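Local structure of nadph-flavin oxidoreductase (Vibrio harveyi, 1BKJ) at residues A[43-47]-A[83-87]; A[59-63]-A[138-142]; A[94-98]-A[236-240]; A[127-133]-A[151-156]; A[189-193]-A[210-214]. The protein catalyses the NADPH-dependent reduction of FMN to FMNH2, which it supplies to bacterial luciferase for light emission, working as a homodimeric flavoprotein. All coordinates share one frame; numbering follows the deposited sequence.

Contact 1: residues A[43-47]-A[83-87]; sequences LQVVS and YQRHA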
# COMPACT_ATOMS: atom_id res chain seq x y z
N LEU A 43 -4.46 -7.08 -12.18
CA LEU A 43 -3.15 -7.54 -12.64
C LEU A 43 -2.51 -8.57 -11.73
O LEU A 43 -1.75 -9.40 -12.20
CB LEU A 43 -2.21 -6.35 -12.87
CG LEU A 43 -2.48 -5.35 -14.00
CD1 LEU A 43 -1.68 -4.06 -13.81
CD2 LEU A 43 -2.17 -5.97 -15.34
N GLN A 44 -2.86 -8.53 -10.44
CA GLN A 44 -2.35 -9.44 -9.40
C GLN A 44 -0.82 -9.51 -9.45
O GLN A 44 -0.23 -10.54 -9.80
CB GLN A 44 -3.06 -10.79 -9.49
CG GLN A 44 -4.55 -10.66 -9.22
CD GLN A 44 -5.28 -11.96 -9.32
OE1 GLN A 44 -5.19 -12.80 -8.43
NE2 GLN A 44 -6.00 -12.15 -10.42
N VAL A 45 -0.19 -8.39 -9.10
CA VAL A 45 1.26 -8.21 -9.17
C VAL A 45 2.10 -8.43 -7.91
O VAL A 45 3.28 -8.04 -7.86
CB VAL A 45 1.58 -6.80 -9.75
CG1 VAL A 45 0.94 -6.66 -11.07
CG2 VAL A 45 1.08 -5.69 -8.81
N VAL A 46 1.49 -9.03 -6.90
CA VAL A 46 2.18 -9.28 -5.63
C VAL A 46 2.46 -10.77 -5.41
O VAL A 46 1.64 -11.64 -5.73
CB VAL A 46 1.35 -8.73 -4.43
CG1 VAL A 46 2.15 -8.82 -3.12
CG2 VAL A 46 0.91 -7.29 -4.70
N SER A 47 3.68 -11.04 -4.94
CA SER A 47 4.10 -12.39 -4.58
C SER A 47 4.58 -12.33 -3.14
O SER A 47 5.17 -11.32 -2.71
CB SER A 47 5.22 -12.91 -5.48
OG SER A 47 4.66 -13.55 -6.60
N TYR A 83 6.22 -9.27 -11.85
CA TYR A 83 5.74 -9.20 -13.23
C TYR A 83 6.34 -10.37 -14.00
O TYR A 83 6.21 -10.45 -15.23
CB TYR A 83 6.06 -7.87 -13.89
CG TYR A 83 5.20 -6.73 -13.40
CD1 TYR A 83 3.92 -6.50 -13.97
CD2 TYR A 83 5.64 -5.89 -12.35
CE1 TYR A 83 3.10 -5.45 -13.49
CE2 TYR A 83 4.82 -4.84 -11.86
CZ TYR A 83 3.56 -4.63 -12.43
OH TYR A 83 2.74 -3.65 -11.91
N GLN A 84 6.96 -11.31 -13.29
CA GLN A 84 7.52 -12.50 -13.92
C GLN A 84 6.40 -13.48 -14.29
O GLN A 84 6.53 -14.19 -15.29
CB GLN A 84 8.59 -13.18 -13.05
CG GLN A 84 9.31 -14.40 -13.71
CD GLN A 84 9.87 -14.11 -15.10
OE1 GLN A 84 9.71 -14.91 -16.01
NE2 GLN A 84 10.51 -12.96 -15.27
N ARG A 85 5.31 -13.48 -13.53
CA ARG A 85 4.16 -14.34 -13.85
C ARG A 85 3.62 -13.96 -15.23
O ARG A 85 3.46 -14.82 -16.10
CB ARG A 85 3.03 -14.17 -12.84
CG ARG A 85 3.08 -15.15 -11.69
CD ARG A 85 1.75 -15.19 -10.94
NE ARG A 85 1.42 -13.93 -10.29
CZ ARG A 85 1.71 -13.61 -9.03
NH1 ARG A 85 2.37 -14.46 -8.23
NH2 ARG A 85 1.31 -12.44 -8.54
N HIS A 86 3.51 -12.65 -15.45
CA HIS A 86 3.01 -12.09 -16.70
C HIS A 86 3.95 -12.32 -17.87
O HIS A 86 3.50 -12.68 -18.97
CB HIS A 86 2.75 -10.60 -16.52
CG HIS A 86 1.95 -10.28 -15.30
ND1 HIS A 86 2.53 -10.17 -14.05
CD2 HIS A 86 0.63 -10.07 -15.13
CE1 HIS A 86 1.59 -9.91 -13.16
NE2 HIS A 86 0.42 -9.84 -13.79
N ALA A 87 5.26 -12.18 -17.60
CA ALA A 87 6.32 -12.38 -18.59
C ALA A 87 6.45 -13.84 -19.02
O ALA A 87 6.87 -14.13 -20.14
CB ALA A 87 7.63 -11.86 -18.05
O HOH W 1 -0.32 -12.33 -12.00
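Two donors grip the carbonyl oxygen of Gln44: Arg85 NH2 reaches Gln44 O at 2.8 Å, and a water that also accepts from Arg85 NE donates to the same oxygen. The arginine bond is nearly straight at its hydrogen (167°), yet NH2 stands well above the carbonyl plane rather than on a lone pair. The same NH2 gives its other hydrogen to Val46 O at 2.9 Å, again from above that carbonyl. Both acceptors lie in the guanidinium plane, so one nitrogen ties the carbonyl of Gln44, in the turn before the strand, to that of Val46, the first residue of strand 46-50. A bend at chi3 (-64°) turns the guanidinium edge toward this chain, where NH1 makes a weak bond to Ser47 OG; that hydroxyl is also bonded to Asp82. Next along the helix, His86 NE2 donates to Leu43 O at 2.7 Å, and the oxygen lies practically in the imidazole plane. The apolar side of the contact is Val45, which lies over one face of the Tyr83 ring with CG1 3.5 Å from Tyr83 CE1; the phenol oxygen itself is bonded to Leu100 O. Gln44 turns its amide outward to Leu170 and Tyr192 of the second subunit. Side-chain N-H groups of helix 84-89 thus meet the buried carbonyls of Leu43, Gln44 and Val46, and the in-plane bonds restrict rotation of the guanidinium.

Contact 2: residues A[59-63]-A[138-142]; sequences ELAQF and QVDEL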
# COMPACT_ATOMS: atom_id res chain seq x y z
N GLU A 59 19.75 -15.18 8.40
CA GLU A 59 20.39 -14.33 7.40
C GLU A 59 19.51 -13.10 7.11
O GLU A 59 20.04 -12.00 6.95
CB GLU A 59 20.68 -15.11 6.10
CG GLU A 59 21.76 -16.19 6.25
CD GLU A 59 22.02 -16.98 4.95
OE1 GLU A 59 22.85 -16.52 4.14
OE2 GLU A 59 21.41 -18.06 4.74
N LEU A 60 18.18 -13.29 7.10
CA LEU A 60 17.24 -12.19 6.86
C LEU A 60 17.18 -11.18 8.01
O LEU A 60 17.02 -9.98 7.76
CB LEU A 60 15.84 -12.70 6.51
CG LEU A 60 15.68 -13.24 5.08
CD1 LEU A 60 14.38 -13.98 4.95
CD2 LEU A 60 15.79 -12.13 4.07
N ALA A 61 17.37 -11.65 9.24
CA ALA A 61 17.38 -10.77 10.42
C ALA A 61 18.58 -9.84 10.35
O ALA A 61 18.46 -8.66 10.65
CB ALA A 61 17.41 -11.60 11.71
N GLN A 62 19.70 -10.35 9.84
CA GLN A 62 20.93 -9.59 9.67
C GLN A 62 20.75 -8.59 8.53
O GLN A 62 21.10 -7.42 8.66
CB GLN A 62 22.10 -10.53 9.38
CG GLN A 62 23.45 -9.86 9.24
CD GLN A 62 24.53 -10.86 8.97
OE1 GLN A 62 24.84 -11.71 9.82
NE2 GLN A 62 25.10 -10.80 7.78
N PHE A 63 20.14 -9.06 7.44
CA PHE A 63 19.91 -8.22 6.27
C PHE A 63 18.89 -7.12 6.52
O PHE A 63 18.84 -6.15 5.78
CB PHE A 63 19.50 -9.07 5.07
CG PHE A 63 20.64 -9.83 4.43
CD1 PHE A 63 21.97 -9.36 4.51
CD2 PHE A 63 20.39 -11.03 3.75
CE1 PHE A 63 23.04 -10.08 3.93
CE2 PHE A 63 21.45 -11.77 3.15
CZ PHE A 63 22.78 -11.29 3.25
N GLN A 138 21.20 -8.50 -1.83
CA GLN A 138 21.52 -9.71 -1.08
C GLN A 138 20.28 -10.52 -0.70
O GLN A 138 20.29 -11.75 -0.79
CB GLN A 138 22.35 -9.37 0.15
CG GLN A 138 23.67 -8.64 -0.14
CD GLN A 138 23.58 -7.15 0.18
OE1 GLN A 138 22.95 -6.36 -0.55
NE2 GLN A 138 24.19 -6.75 1.31
N VAL A 139 19.20 -9.83 -0.31
CA VAL A 139 17.92 -10.47 0.05
C VAL A 139 17.30 -11.10 -1.20
O VAL A 139 16.81 -12.23 -1.16
CB VAL A 139 16.93 -9.42 0.68
CG1 VAL A 139 15.52 -10.00 0.87
CG2 VAL A 139 17.46 -8.95 2.00
N ASP A 140 17.38 -10.37 -2.32
CA ASP A 140 16.86 -10.78 -3.63
C ASP A 140 17.52 -12.09 -4.12
O ASP A 140 16.83 -12.97 -4.62
CB ASP A 140 17.11 -9.65 -4.63
CG ASP A 140 16.50 -9.91 -5.99
OD1 ASP A 140 17.06 -10.72 -6.75
OD2 ASP A 140 15.49 -9.25 -6.33
N GLU A 141 18.83 -12.20 -3.93
CA GLU A 141 19.59 -13.38 -4.32
C GLU A 141 19.27 -14.56 -3.40
O GLU A 141 19.11 -15.69 -3.87
CB GLU A 141 21.09 -13.10 -4.32
N LEU A 142 19.09 -14.28 -2.11
CA LEU A 142 18.79 -15.30 -1.09
C LEU A 142 17.45 -15.99 -1.35
O LEU A 142 17.35 -17.22 -1.23
CB LEU A 142 18.79 -14.68 0.32
CG LEU A 142 18.61 -15.57 1.56
CD1 LEU A 142 19.67 -16.67 1.58
CD2 LEU A 142 18.71 -14.71 2.80
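The short segments 59-63 and 138-142 are helical and run nearly antiparallel, their axes 10.8 Å apart at closest approach and their directions 162° from each other. They pack the C-terminal part of helix 54-63, which follows strand 46-50, against helix 136-142, which connects strands 125-129 and 149-158 in the nitroreductase-family region. Phe63 fills much of the gap between them. Its ring receives Gln138 CB over one face, a CH-pi contact with CB 3.9 Å from the ring centroid and displaced toward the rim. Leu142 comes to the same ring at its edge, CD2 lying 4.0 Å from Phe63 CE2. Val139 slides past in the opposite direction, so that its CG2 meets Phe63 CB at 3.7 Å. The two methyls of Val139 are shared out: with CG1 opposite the backbone N (chi1 171°), that branch is turned to Leu60, where it touches CD2 at 3.9 Å, the two side chains crossing at about a right angle. Leu142 also divides its branches. CD2 is wedged among Phe63 CE2, Leu60 CG and Glu59 CB, the last at 3.9 Å, while CD1 lies beside the carboxylate of Glu59. Leu60 and Val139 both rest on Leu132, in the turn after strand 125-129. The cohesion between the segments is therefore apolar and CH-pi in character, with the aliphatic parts of Glu59 and Gln138 extending the apolar surface toward solvent.

Contact 3: residues A[94-98]-A[236-240]; sequences QADFT and GLAKR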
# COMPACT_ATOMS: atom_id res chain seq x y z
N GLN A 94 6.09 -5.58 -21.30
CA GLN A 94 7.04 -4.49 -21.03
C GLN A 94 6.81 -4.10 -19.58
O GLN A 94 5.88 -3.36 -19.26
CB GLN A 94 6.81 -3.29 -21.96
CG GLN A 94 6.92 -3.62 -23.46
CD GLN A 94 7.02 -2.38 -24.34
OE1 GLN A 94 8.08 -1.79 -24.47
NE2 GLN A 94 5.91 -2.01 -24.98
N ALA A 95 7.66 -4.65 -18.70
CA ALA A 95 7.57 -4.44 -17.26
C ALA A 95 8.42 -3.30 -16.65
O ALA A 95 8.34 -3.05 -15.44
CB ALA A 95 7.88 -5.76 -16.55
N ASP A 96 9.16 -2.58 -17.51
CA ASP A 96 10.08 -1.52 -17.07
C ASP A 96 9.58 -0.09 -16.85
O ASP A 96 10.36 0.79 -16.48
CB ASP A 96 11.35 -1.52 -17.94
CG ASP A 96 11.08 -1.17 -19.41
OD1 ASP A 96 10.06 -1.60 -19.98
OD2 ASP A 96 11.93 -0.46 -19.99
N PHE A 97 8.29 0.15 -17.08
CA PHE A 97 7.73 1.48 -16.85
C PHE A 97 7.52 1.71 -15.35
O PHE A 97 6.99 0.83 -14.66
CB PHE A 97 6.41 1.63 -17.60
CG PHE A 97 6.56 1.70 -19.08
CD1 PHE A 97 6.85 2.93 -19.71
CD2 PHE A 97 6.41 0.54 -19.87
CE1 PHE A 97 6.99 3.01 -21.12
CE2 PHE A 97 6.55 0.60 -21.27
CZ PHE A 97 6.84 1.84 -21.90
N THR A 98 7.94 2.88 -14.86
CA THR A 98 7.81 3.27 -13.44
C THR A 98 6.38 3.11 -12.90
O THR A 98 6.19 2.77 -11.73
CB THR A 98 8.38 4.70 -13.21
OG1 THR A 98 9.77 4.70 -13.57
CG2 THR A 98 8.25 5.16 -11.75
N GLY A 236 15.19 -5.09 -13.89
CA GLY A 236 14.43 -4.68 -15.05
C GLY A 236 13.23 -3.82 -14.77
O GLY A 236 12.34 -3.71 -15.62
N LEU A 237 13.18 -3.22 -13.59
CA LEU A 237 12.06 -2.37 -13.19
C LEU A 237 12.41 -0.89 -13.17
O LEU A 237 13.58 -0.53 -13.05
CB LEU A 237 11.56 -2.81 -11.81
CG LEU A 237 11.05 -4.25 -11.68
CD1 LEU A 237 10.83 -4.60 -10.24
CD2 LEU A 237 9.76 -4.43 -12.48
N ALA A 238 11.40 -0.03 -13.33
CA ALA A 238 11.53 1.43 -13.29
C ALA A 238 12.70 2.06 -14.07
O ALA A 238 13.48 2.86 -13.53
CB ALA A 238 11.52 1.92 -11.82
N LYS A 239 12.81 1.67 -15.34
CA LYS A 239 13.88 2.16 -16.20
C LYS A 239 13.48 3.40 -16.99
O LYS A 239 14.34 4.09 -17.55
CB LYS A 239 14.35 1.05 -17.15
CG LYS A 239 15.02 -0.12 -16.41
CD LYS A 239 15.38 -1.28 -17.33
CE LYS A 239 16.69 -1.05 -18.06
NZ LYS A 239 16.98 -2.19 -18.99
N ARG A 240 12.18 3.66 -17.05
CA ARG A 240 11.60 4.81 -17.75
C ARG A 240 10.21 5.11 -17.20
O ARG A 240 9.77 4.39 -16.29
CB ARG A 240 11.53 4.55 -19.28
CG ARG A 240 10.83 3.28 -19.67
CD ARG A 240 10.94 2.99 -21.14
NE ARG A 240 10.64 1.58 -21.37
CZ ARG A 240 10.17 1.06 -22.51
NH1 ARG A 240 9.91 1.84 -23.56
NH2 ARG A 240 9.91 -0.24 -22.58
OXT ARG A 240 9.58 6.07 -17.67
O HOH W 2 8.67 -1.04 -13.57
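Arg240, the C-terminal residue, takes hold of Asp96 side-on with two nitrogens: NE lies 2.8 Å from Asp96 OD2, and NH2 lies 2.9 Å from Asp96 OD1. The two halves of this salt bridge differ. OD1 uses its syn lone pair close to the guanidinium plane, whereas NE meets OD2 from above the carboxylate plane, the two flat groups being turned 47° to each other. NH2 has a further acceptor in Gln94 OE1, at 3.1 Å. One guanidinium face lies on the Phe97 ring in an off-centre cation-pi stack, with Arg240 CZ 3.5 Å from Phe97 CZ and the planes 24° apart. An extended chain from CG to NE carries the guanidinium from the chain end back across Phe97 to Asp96 and Gln94.

Behind these side chains, the backbones are stitched together. Asp96 O accepts from Lys239 N at 2.8 Å and more weakly from Arg240 N. The terminal carboxylate is held in turn by Thr98, whose N reaches Arg240 O at 2.8 Å and whose OG1 donates to Arg240 O at 2.7 Å, the amide in the carbonyl plane and the hydroxyl above it. A water bridges Ala95 O, Phe97 O and Ala238 N. Farther out, Gln94 NE2 is bonded to Ala221 O of the second subunit, and Phe97 packs on Pro226 of that subunit.

The tail enters through a Schellman motif at Gly236, which ends helix 228-234 with positive phi. The C-terminal tail is thus held on an irregular loop, at the start of helix 98-121 and at the dimer interface, by an arginine-aspartate salt bridge and an arginine-aromatic stack.

Contact 4: residues A[127-133]-A[151-156]; sequences VYIGGLR and VLFGMC. With FMN (flavin mononucleotide), chain D.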
# COMPACT_ATOMS: atom_id res chain seq x y z
N VAL A 127 4.63 -6.65 12.76
CA VAL A 127 5.40 -5.46 12.43
C VAL A 127 5.93 -5.59 11.02
O VAL A 127 6.38 -6.66 10.61
CB VAL A 127 6.58 -5.20 13.46
CG1 VAL A 127 7.62 -6.32 13.45
CG2 VAL A 127 7.26 -3.84 13.22
N TYR A 128 5.85 -4.50 10.26
CA TYR A 128 6.37 -4.48 8.89
C TYR A 128 7.89 -4.34 9.01
O TYR A 128 8.38 -3.78 10.00
CB TYR A 128 5.87 -3.27 8.13
CG TYR A 128 4.45 -3.30 7.65
CD1 TYR A 128 3.40 -2.90 8.49
CD2 TYR A 128 4.15 -3.68 6.33
CE1 TYR A 128 2.06 -2.88 8.03
CE2 TYR A 128 2.82 -3.67 5.86
CZ TYR A 128 1.78 -3.26 6.72
OH TYR A 128 0.49 -3.25 6.30
N ILE A 129 8.64 -4.88 8.04
CA ILE A 129 10.10 -4.81 8.04
C ILE A 129 10.60 -4.24 6.71
O ILE A 129 10.82 -4.98 5.74
CB ILE A 129 10.78 -6.22 8.34
CG1 ILE A 129 10.26 -6.84 9.66
CG2 ILE A 129 12.32 -6.11 8.37
CD1 ILE A 129 10.58 -6.08 10.93
N GLY A 130 10.77 -2.91 6.66
CA GLY A 130 11.26 -2.25 5.46
C GLY A 130 12.77 -2.21 5.42
O GLY A 130 13.36 -1.87 4.39
N GLY A 131 13.39 -2.61 6.54
CA GLY A 131 14.84 -2.65 6.68
C GLY A 131 15.55 -3.55 5.69
O GLY A 131 16.73 -3.34 5.42
N LEU A 132 14.83 -4.53 5.13
CA LEU A 132 15.36 -5.45 4.12
C LEU A 132 15.89 -4.73 2.88
O LEU A 132 16.80 -5.23 2.21
CB LEU A 132 14.28 -6.44 3.68
CG LEU A 132 13.83 -7.53 4.65
CD1 LEU A 132 12.75 -8.39 4.00
CD2 LEU A 132 15.03 -8.38 5.06
N ARG A 133 15.32 -3.56 2.59
CA ARG A 133 15.71 -2.74 1.41
C ARG A 133 17.13 -2.17 1.46
O ARG A 133 17.73 -1.90 0.41
CB ARG A 133 14.69 -1.63 1.13
CG ARG A 133 13.35 -2.14 0.59
CD ARG A 133 12.54 -1.04 -0.12
NE ARG A 133 12.33 0.15 0.70
CZ ARG A 133 11.39 0.29 1.64
NH1 ARG A 133 10.53 -0.69 1.92
NH2 ARG A 133 11.34 1.41 2.33
N VAL A 151 12.16 -7.10 -4.14
CA VAL A 151 11.73 -7.15 -2.74
C VAL A 151 11.32 -5.75 -2.28
O VAL A 151 11.95 -4.77 -2.68
CB VAL A 151 12.83 -7.78 -1.78
CG1 VAL A 151 14.15 -7.05 -1.88
CG2 VAL A 151 12.36 -7.77 -0.31
N LEU A 152 10.24 -5.67 -1.51
CA LEU A 152 9.75 -4.41 -0.97
C LEU A 152 9.85 -4.36 0.55
O LEU A 152 10.42 -3.42 1.09
CB LEU A 152 8.33 -4.13 -1.42
CG LEU A 152 8.13 -3.69 -2.87
CD1 LEU A 152 6.67 -3.38 -3.04
CD2 LEU A 152 8.97 -2.46 -3.24
N PHE A 153 9.24 -5.32 1.24
CA PHE A 153 9.29 -5.35 2.69
C PHE A 153 8.92 -6.73 3.21
O PHE A 153 8.37 -7.55 2.47
CB PHE A 153 8.37 -4.28 3.34
CG PHE A 153 6.93 -4.33 2.88
CD1 PHE A 153 6.00 -5.19 3.51
CD2 PHE A 153 6.49 -3.56 1.79
CE1 PHE A 153 4.67 -5.28 3.06
CE2 PHE A 153 5.16 -3.64 1.32
CZ PHE A 153 4.25 -4.51 1.96
N GLY A 154 9.21 -6.96 4.48
CA GLY A 154 8.86 -8.20 5.14
C GLY A 154 7.78 -7.92 6.17
O GLY A 154 7.36 -6.77 6.35
N MET A 155 7.33 -8.97 6.85
CA MET A 155 6.32 -8.84 7.90
C MET A 155 6.48 -9.96 8.92
O MET A 155 6.51 -11.14 8.56
CB MET A 155 4.89 -8.88 7.32
CG MET A 155 3.80 -8.65 8.37
SD MET A 155 2.16 -8.67 7.71
CE MET A 155 2.08 -7.03 7.05
N CYS A 156 6.63 -9.57 10.18
CA CYS A 156 6.74 -10.51 11.29
C CYS A 156 5.34 -10.72 11.87
O CYS A 156 4.59 -9.76 12.01
CB CYS A 156 7.62 -9.96 12.42
SG CYS A 156 9.32 -9.68 12.00
N1 FMN D . 9.43 -1.27 12.36
C2 FMN D . 10.57 -1.92 12.75
O2 FMN D . 10.93 -2.07 13.89
N3 FMN D . 11.35 -2.32 11.67
C4 FMN D . 11.19 -1.95 10.30
O4 FMN D . 12.05 -2.29 9.51
C4A FMN D . 10.01 -1.18 10.03
N5 FMN D . 9.68 -1.03 8.69
C5A FMN D . 8.42 -0.56 8.31
C6 FMN D . 8.10 -0.57 6.97
C7 FMN D . 6.84 -0.17 6.54
C7M FMN D . 6.48 -0.41 5.05
C8 FMN D . 5.89 0.30 7.50
C8M FMN D . 4.56 0.88 7.13
C9 FMN D . 6.19 0.32 8.83
C9A FMN D . 7.47 -0.13 9.28
N10 FMN D . 7.84 -0.23 10.68
C10 FMN D . 9.06 -0.84 11.06
C1' FMN D . 6.93 -0.02 11.67
C2' FMN D . 6.96 1.31 12.39
O2' FMN D . 8.13 1.95 12.69
C3' FMN D . 5.68 1.87 12.84
O3' FMN D . 4.55 1.57 12.06
C4' FMN D . 5.58 3.17 13.60
O4' FMN D . 6.73 3.73 14.18
C5' FMN D . 4.29 3.64 14.08
O5' FMN D . 4.08 2.79 15.25
P FMN D . 2.92 1.67 15.39
O1P FMN D . 1.69 2.44 15.44
O2P FMN D . 3.31 0.93 16.62
O3P FMN D . 2.88 0.85 14.16
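The Tyr128 ring is sandwiched between Met155 on one face and the dimethylbenzene end of FMN on the other. The Met155 chain, extended and then bent at chi3 (-80°), brings CE to 3.9 Å from the Tyr128 centroid in a CH-pi contact, with SD farther above the same face in a Met-aromatic arrangement; the flavin methyl C8M covers the opposite face, offset toward the rim. Tyr128 turns its edge toward the face of Phe153, CD2 3.7 Å from Phe153 CE1, in an offset edge-to-face pair with planes at 61°. The phenol oxygen is bonded to Gln113. Arg133 spans the contact at its other end: NH1 donates to Leu152 O at 2.9 Å, in the guanidinium plane, while NE forms a salt bridge with Glu99 of the second subunit.

On the side of the sheet away from Tyr128, Cys156 SG touches Ile129 CG1 at 3.8 Å. Val127 with Cys156 and Ile129 with Gly154 are antiparallel hydrogen-bonded pairs. Where strand 125-129 ends, Gly130 N donates to FMN N5 at 3.0 Å, and Gly131 N to FMN O4 at 3.3 Å, contacts that probably tune the redox-active part of the ring.

This FMN-binding strand end lies within the nitroreductase-family region. Strand 125-129 is outermost in this chain's four-stranded antiparallel sheet, next to 149-158. Leu152 and Phe153 form a classic beta bulge opposite Phe79 of strand 75-82, and helix 98-121 packs on Tyr128, Leu152 and Phe153.

Contact 5: residues A[189-193]-A[210-214]; sequences IQSYD and STWSQ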
# COMPACT_ATOMS: atom_id res chain seq x y z
N ILE A 189 2.88 21.39 14.34
CA ILE A 189 4.04 20.52 14.41
C ILE A 189 4.64 20.60 15.82
O ILE A 189 5.06 19.58 16.37
CB ILE A 189 5.08 20.89 13.31
CG1 ILE A 189 4.48 20.68 11.91
CG2 ILE A 189 6.37 20.09 13.45
CD1 ILE A 189 3.96 19.26 11.59
N GLN A 190 4.61 21.80 16.42
CA GLN A 190 5.13 22.06 17.77
C GLN A 190 4.27 21.37 18.84
O GLN A 190 4.80 20.85 19.82
CB GLN A 190 5.24 23.57 18.05
N SER A 191 2.96 21.32 18.60
CA SER A 191 1.99 20.67 19.49
C SER A 191 2.13 19.16 19.41
O SER A 191 2.01 18.48 20.43
CB SER A 191 0.57 21.05 19.11
OG SER A 191 0.40 22.45 19.21
N TYR A 192 2.40 18.65 18.20
CA TYR A 192 2.60 17.23 17.97
C TYR A 192 3.92 16.76 18.61
O TYR A 192 3.97 15.66 19.18
CB TYR A 192 2.57 16.88 16.47
CG TYR A 192 2.69 15.40 16.19
CD1 TYR A 192 1.80 14.47 16.78
CD2 TYR A 192 3.73 14.91 15.39
CE1 TYR A 192 1.98 13.07 16.59
CE2 TYR A 192 3.90 13.52 15.18
CZ TYR A 192 3.03 12.61 15.78
OH TYR A 192 3.24 11.26 15.60
N ASP A 193 4.95 17.60 18.53
CA ASP A 193 6.26 17.31 19.13
C ASP A 193 6.14 17.20 20.65
O ASP A 193 6.81 16.35 21.27
CB ASP A 193 7.27 18.42 18.79
CG ASP A 193 7.97 18.22 17.45
OD1 ASP A 193 7.89 17.12 16.85
OD2 ASP A 193 8.66 19.17 17.01
N SER A 210 15.73 14.59 21.71
CA SER A 210 15.37 14.92 20.33
C SER A 210 13.87 14.71 20.02
O SER A 210 13.30 13.64 20.28
CB SER A 210 16.23 14.11 19.36
OG SER A 210 16.11 14.59 18.03
N THR A 211 13.26 15.74 19.43
CA THR A 211 11.83 15.74 19.06
C THR A 211 11.52 14.98 17.74
O THR A 211 12.44 14.70 16.97
CB THR A 211 11.29 17.20 18.94
OG1 THR A 211 11.91 17.86 17.83
CG2 THR A 211 11.56 17.99 20.22
N TRP A 212 10.24 14.70 17.48
CA TRP A 212 9.79 13.99 16.27
C TRP A 212 10.22 14.70 14.98
O TRP A 212 10.79 14.06 14.09
CB TRP A 212 8.26 13.78 16.25
CG TRP A 212 7.71 13.16 14.94
CD1 TRP A 212 7.74 11.84 14.59
CD2 TRP A 212 7.15 13.86 13.81
NE1 TRP A 212 7.26 11.67 13.31
CE2 TRP A 212 6.89 12.88 12.80
CE3 TRP A 212 6.86 15.21 13.53
CZ2 TRP A 212 6.34 13.22 11.55
CZ3 TRP A 212 6.31 15.56 12.27
CH2 TRP A 212 6.06 14.55 11.30
N SER A 213 9.93 16.00 14.88
CA SER A 213 10.28 16.78 13.70
C SER A 213 11.77 16.87 13.46
O SER A 213 12.20 16.82 12.31
CB SER A 213 9.64 18.17 13.74
OG SER A 213 10.14 18.97 14.79
N GLN A 214 12.55 16.92 14.54
CA GLN A 214 14.01 16.99 14.45
C GLN A 214 14.58 15.63 14.05
O GLN A 214 15.57 15.57 13.32
CB GLN A 214 14.63 17.48 15.76
O HOH W 3 8.79 14.63 20.05
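This contact packs one helix against the N-terminal turn of another, joining the first half of helix 186-199 to the start of helix 212-220 through a carboxylate and an aromatic pair. Asp193 spreads its two oxygens over one residue: Ser213 N donates to OD1 at 3.0 Å, and Ser213 OG donates to OD2 at 2.7 Å. The hydroxyl uses the syn lone pair of OD2, and the amide meets OD1 on its syn side, somewhat out of the carboxylate plane. With OG lying between the backbone N and the carbonyl carbon (chi1 65°), the serine presents both donors to the same carboxylate. Beside it, Tyr192 drives its edge at the face of Trp212 in a T-shaped pair, CE2 3.5 Å from Trp212 CD2 and the planes at 76°. The phenol is bonded to the carbonyl of Pro168, one of the FMN-binding residues, while Trp212 NE1 goes to Met42 O of the second subunit. Ile189 completes the apolar surface, its CG2 3.8 Å from Ser213 CB. A water joins Asp193 O, 2.9 Å away, to Trp212 N. The new helix has Thr211 at its N-cap, with a weak capping bond from Gln214 N to Thr211 OG1. Asp193, from another helix, thus takes up one of the amides at a helix N-terminus, and its negative charge is probably stabilised there by the helix dipole.

Contact 4 lies nearest the centre of the chain, on the central antiparallel sheet, and contact 1 reaches the same sheet at strand 46-50, their centres about 19 Å apart. Contact 2 touches contact 4 at Leu132 and Val151; helix 136-142 lies between strands 125-129 and 149-158 in the chain. Contact 3 touches contact 1 where Ala95 packs on Tyr83. Along the chain, contacts 1 and 2 interlace, whereas contact 3 closes a long loop that encloses contacts 4 and 5. Contact 5 stands apart, about 41 Å from contact 1 between centres, yet it meets contact 1 of the partner subunit across the dimer. All except contact 2 touch that subunit, so the core and the outlying helices are joined across the homodimer.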